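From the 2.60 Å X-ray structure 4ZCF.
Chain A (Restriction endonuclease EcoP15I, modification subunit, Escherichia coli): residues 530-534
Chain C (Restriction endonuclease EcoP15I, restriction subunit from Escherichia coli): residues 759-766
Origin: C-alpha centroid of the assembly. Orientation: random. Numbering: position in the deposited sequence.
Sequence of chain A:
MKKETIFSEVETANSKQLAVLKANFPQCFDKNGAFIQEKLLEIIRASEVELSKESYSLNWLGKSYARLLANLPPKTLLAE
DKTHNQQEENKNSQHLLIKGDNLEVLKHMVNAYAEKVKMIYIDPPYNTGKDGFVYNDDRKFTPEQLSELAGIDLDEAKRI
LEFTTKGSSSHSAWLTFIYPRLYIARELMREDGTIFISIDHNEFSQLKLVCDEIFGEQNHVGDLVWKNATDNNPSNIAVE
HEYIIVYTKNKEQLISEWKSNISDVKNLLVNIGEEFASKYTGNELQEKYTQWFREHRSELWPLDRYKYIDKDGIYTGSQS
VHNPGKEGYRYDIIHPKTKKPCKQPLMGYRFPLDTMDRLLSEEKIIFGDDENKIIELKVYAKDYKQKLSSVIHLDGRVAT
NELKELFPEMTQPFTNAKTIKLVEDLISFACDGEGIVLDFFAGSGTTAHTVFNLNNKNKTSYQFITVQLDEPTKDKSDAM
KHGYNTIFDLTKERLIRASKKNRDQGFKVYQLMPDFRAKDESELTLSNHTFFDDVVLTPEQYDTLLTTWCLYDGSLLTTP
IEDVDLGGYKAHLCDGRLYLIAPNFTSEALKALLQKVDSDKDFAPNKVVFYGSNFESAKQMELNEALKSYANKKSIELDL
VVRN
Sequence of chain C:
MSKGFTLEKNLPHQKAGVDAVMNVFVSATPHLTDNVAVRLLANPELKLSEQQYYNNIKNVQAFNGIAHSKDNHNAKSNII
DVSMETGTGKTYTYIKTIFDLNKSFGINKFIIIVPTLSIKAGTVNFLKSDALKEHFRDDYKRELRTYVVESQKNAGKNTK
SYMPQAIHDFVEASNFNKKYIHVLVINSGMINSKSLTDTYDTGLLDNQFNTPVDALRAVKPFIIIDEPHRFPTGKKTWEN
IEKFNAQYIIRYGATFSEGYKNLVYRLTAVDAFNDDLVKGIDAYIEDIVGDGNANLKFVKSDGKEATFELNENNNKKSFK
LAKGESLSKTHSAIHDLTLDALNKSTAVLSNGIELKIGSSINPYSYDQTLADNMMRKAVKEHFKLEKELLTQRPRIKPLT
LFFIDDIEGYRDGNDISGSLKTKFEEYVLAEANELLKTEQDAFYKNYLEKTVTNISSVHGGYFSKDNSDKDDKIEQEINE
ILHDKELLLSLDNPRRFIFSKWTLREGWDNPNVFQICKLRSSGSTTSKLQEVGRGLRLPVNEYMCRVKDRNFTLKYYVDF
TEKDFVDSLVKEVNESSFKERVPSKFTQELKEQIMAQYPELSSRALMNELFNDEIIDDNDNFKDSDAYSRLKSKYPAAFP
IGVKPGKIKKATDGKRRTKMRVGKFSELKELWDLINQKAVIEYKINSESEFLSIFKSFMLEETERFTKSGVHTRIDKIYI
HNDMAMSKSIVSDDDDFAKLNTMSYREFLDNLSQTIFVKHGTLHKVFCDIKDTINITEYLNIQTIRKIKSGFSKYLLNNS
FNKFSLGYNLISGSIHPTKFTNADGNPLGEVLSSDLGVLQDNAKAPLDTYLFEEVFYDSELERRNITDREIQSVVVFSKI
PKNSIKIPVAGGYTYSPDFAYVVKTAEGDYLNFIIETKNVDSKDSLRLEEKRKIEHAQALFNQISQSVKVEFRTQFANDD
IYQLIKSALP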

# COMPACT_ATOMS: atom_id res chain seq x y z
N THR A 530 33.64 -35.18 -17.42
CA THR A 530 34.58 -34.15 -16.98
C THR A 530 33.92 -32.79 -16.62
O THR A 530 34.63 -31.85 -16.24
CB THR A 530 35.69 -33.95 -18.01
N PHE A 531 32.57 -32.70 -16.72
CA PHE A 531 31.77 -31.51 -16.39
C PHE A 531 31.99 -31.08 -14.93
O PHE A 531 32.17 -29.89 -14.65
CB PHE A 531 30.29 -31.75 -16.69
CG PHE A 531 29.40 -30.55 -16.46
CD1 PHE A 531 29.29 -29.55 -17.41
CD2 PHE A 531 28.64 -30.44 -15.30
CE1 PHE A 531 28.45 -28.45 -17.21
CE2 PHE A 531 27.80 -29.35 -15.09
CZ PHE A 531 27.71 -28.36 -16.05
N PHE A 532 31.95 -32.05 -14.02
CA PHE A 532 32.20 -31.83 -12.62
C PHE A 532 33.65 -32.26 -12.46
O PHE A 532 33.98 -33.45 -12.53
CB PHE A 532 31.27 -32.66 -11.73
CG PHE A 532 29.79 -32.56 -12.05
CD1 PHE A 532 29.20 -33.41 -12.98
CD2 PHE A 532 28.98 -31.64 -11.39
CE1 PHE A 532 27.83 -33.33 -13.25
CE2 PHE A 532 27.61 -31.57 -11.66
CZ PHE A 532 27.05 -32.41 -12.59
N ASP A 533 34.52 -31.25 -12.40
CA ASP A 533 35.97 -31.29 -12.26
C ASP A 533 36.27 -29.86 -11.81
O ASP A 533 36.43 -28.96 -12.64
CB ASP A 533 36.65 -31.61 -13.62
CG ASP A 533 37.32 -32.98 -13.72
OD1 ASP A 533 36.79 -33.95 -13.13
OD2 ASP A 533 38.33 -33.09 -14.45
N ASP A 534 36.20 -29.64 -10.49
CA ASP A 534 36.34 -28.31 -9.89
C ASP A 534 37.75 -27.91 -9.49
O ASP A 534 38.56 -28.75 -9.10
CB ASP A 534 35.38 -28.17 -8.70
N LYS C 759 28.99 -38.24 -4.70
CA LYS C 759 29.48 -37.11 -5.49
C LYS C 759 28.78 -36.98 -6.83
O LYS C 759 28.55 -37.98 -7.50
CB LYS C 759 30.99 -37.22 -5.72
CG LYS C 759 31.85 -36.63 -4.62
CD LYS C 759 33.30 -36.53 -5.11
CE LYS C 759 34.10 -35.50 -4.37
NZ LYS C 759 35.07 -34.81 -5.27
N HIS C 760 28.44 -35.73 -7.21
CA HIS C 760 27.80 -35.39 -8.48
C HIS C 760 28.65 -35.89 -9.64
O HIS C 760 28.10 -36.44 -10.58
CB HIS C 760 27.61 -33.87 -8.62
CG HIS C 760 26.43 -33.33 -7.89
ND1 HIS C 760 26.49 -33.01 -6.54
CD2 HIS C 760 25.20 -33.00 -8.35
CE1 HIS C 760 25.29 -32.54 -6.22
NE2 HIS C 760 24.48 -32.51 -7.28
N GLY C 761 29.97 -35.68 -9.55
CA GLY C 761 30.94 -36.07 -10.56
C GLY C 761 31.11 -37.57 -10.75
O GLY C 761 31.31 -38.02 -11.88
N THR C 762 31.04 -38.34 -9.66
CA THR C 762 31.19 -39.80 -9.72
C THR C 762 29.92 -40.50 -10.24
O THR C 762 30.02 -41.56 -10.86
CB THR C 762 31.79 -40.37 -8.44
OG1 THR C 762 30.85 -40.18 -7.38
CG2 THR C 762 33.14 -39.74 -8.10
N LEU C 763 28.73 -39.89 -10.00
CA LEU C 763 27.42 -40.36 -10.47
C LEU C 763 27.35 -40.09 -11.97
O LEU C 763 26.87 -40.93 -12.74
CB LEU C 763 26.27 -39.60 -9.77
CG LEU C 763 25.97 -39.93 -8.31
CD1 LEU C 763 24.99 -38.95 -7.71
CD2 LEU C 763 25.46 -41.34 -8.17
N HIS C 764 27.82 -38.91 -12.38
CA HIS C 764 27.86 -38.50 -13.77
C HIS C 764 28.86 -39.36 -14.58
O HIS C 764 28.58 -39.70 -15.73
CB HIS C 764 28.21 -37.01 -13.84
CG HIS C 764 28.47 -36.49 -15.21
ND1 HIS C 764 27.44 -36.37 -16.14
CD2 HIS C 764 29.62 -36.07 -15.77
CE1 HIS C 764 28.01 -35.89 -17.23
NE2 HIS C 764 29.32 -35.69 -17.06
N LYS C 765 30.01 -39.70 -13.98
CA LYS C 765 31.06 -40.51 -14.60
C LYS C 765 30.57 -41.92 -14.94
O LYS C 765 30.79 -42.38 -16.06
CB LYS C 765 32.33 -40.56 -13.74
CG LYS C 765 33.31 -39.42 -14.02
CD LYS C 765 34.40 -39.33 -12.95
CE LYS C 765 34.99 -37.95 -12.80
NZ LYS C 765 35.80 -37.53 -13.98
N VAL C 766 29.90 -42.59 -13.97
CA VAL C 766 29.35 -43.93 -14.16
C VAL C 766 28.25 -43.92 -15.23
O VAL C 766 28.34 -44.69 -16.18
CB VAL C 766 28.93 -44.67 -12.86
CG1 VAL C 766 30.15 -45.00 -12.00
CG2 VAL C 766 27.92 -43.87 -12.06

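The contact between these stretches of the modification and restriction subunits is small and largely aromatic, in which a single phenylalanine of chain A, Phe A532, lies against the first turns of a helix in chain C, with one long salt bridge beside it and no hydrogen bond between the atoms modelled. The two stretches bury 311 Å² in all, counted over both sides, and Phe A532 alone gives up 101 Å² of this.

The chain A segment has no regular secondary structure, whereas residues 760-766 of chain C are helical. His C760, Gly C761 and His C764 therefore fall on neighbouring positions of the helix surface, with His C764 one turn after His C760; the backbone hydrogen bond from His C764 N to His C760 O, 3.1 Å, spans that turn. Both histidines direct their CA-to-CB bonds toward chain A, and Phe A532 directs its own toward the helix.

The phenyl ring meets the two histidines differently. His C760 CB lies over one face of the ring, 4.0 Å from its centroid and 22° off the normal, a CH-pi contact whose closest atom pair is His C760 CB and Phe A532 CE2 at 3.8 Å. The imidazole of His C760 is more distant, its centroid 5.8 Å from that of the phenyl ring, and the planes incline at 34°. With His C764 the arrangement is offset edge-to-face: the edge of Phe A532 points toward the imidazole face, with the planes at 69° and the centroids 5.4 Å apart. Phe A532 CE1 comes within 3.7 Å of His C764 CB. His C764 ND1 is hydrogen-bonded elsewhere in the structure.

Gly C761 allows the backbones to approach closely. Its CA is 4.9 Å from Phe A532 CA and 3.6 Å from Phe A532 CB. A CB built in ideal geometry on the glycine would stand 3.4 Å from Phe A532 CB, a tight fit.

Phe A531 contributes less: its CB lies 4.1 Å from His C764 NE2, while the end of its side chain leads away from the helix.

Charge enters at Asp A533 and Lys C765. Both CA-to-CB bonds point sideways, yet the side-chain ends come nearer the opposing stretch, bringing Asp A533 OD1 to 3.8 Å from Lys C765 NZ. At that separation the salt bridge is long, an electrostatic attraction without a hydrogen bond, and it supplements the apolar packing of Phe A532.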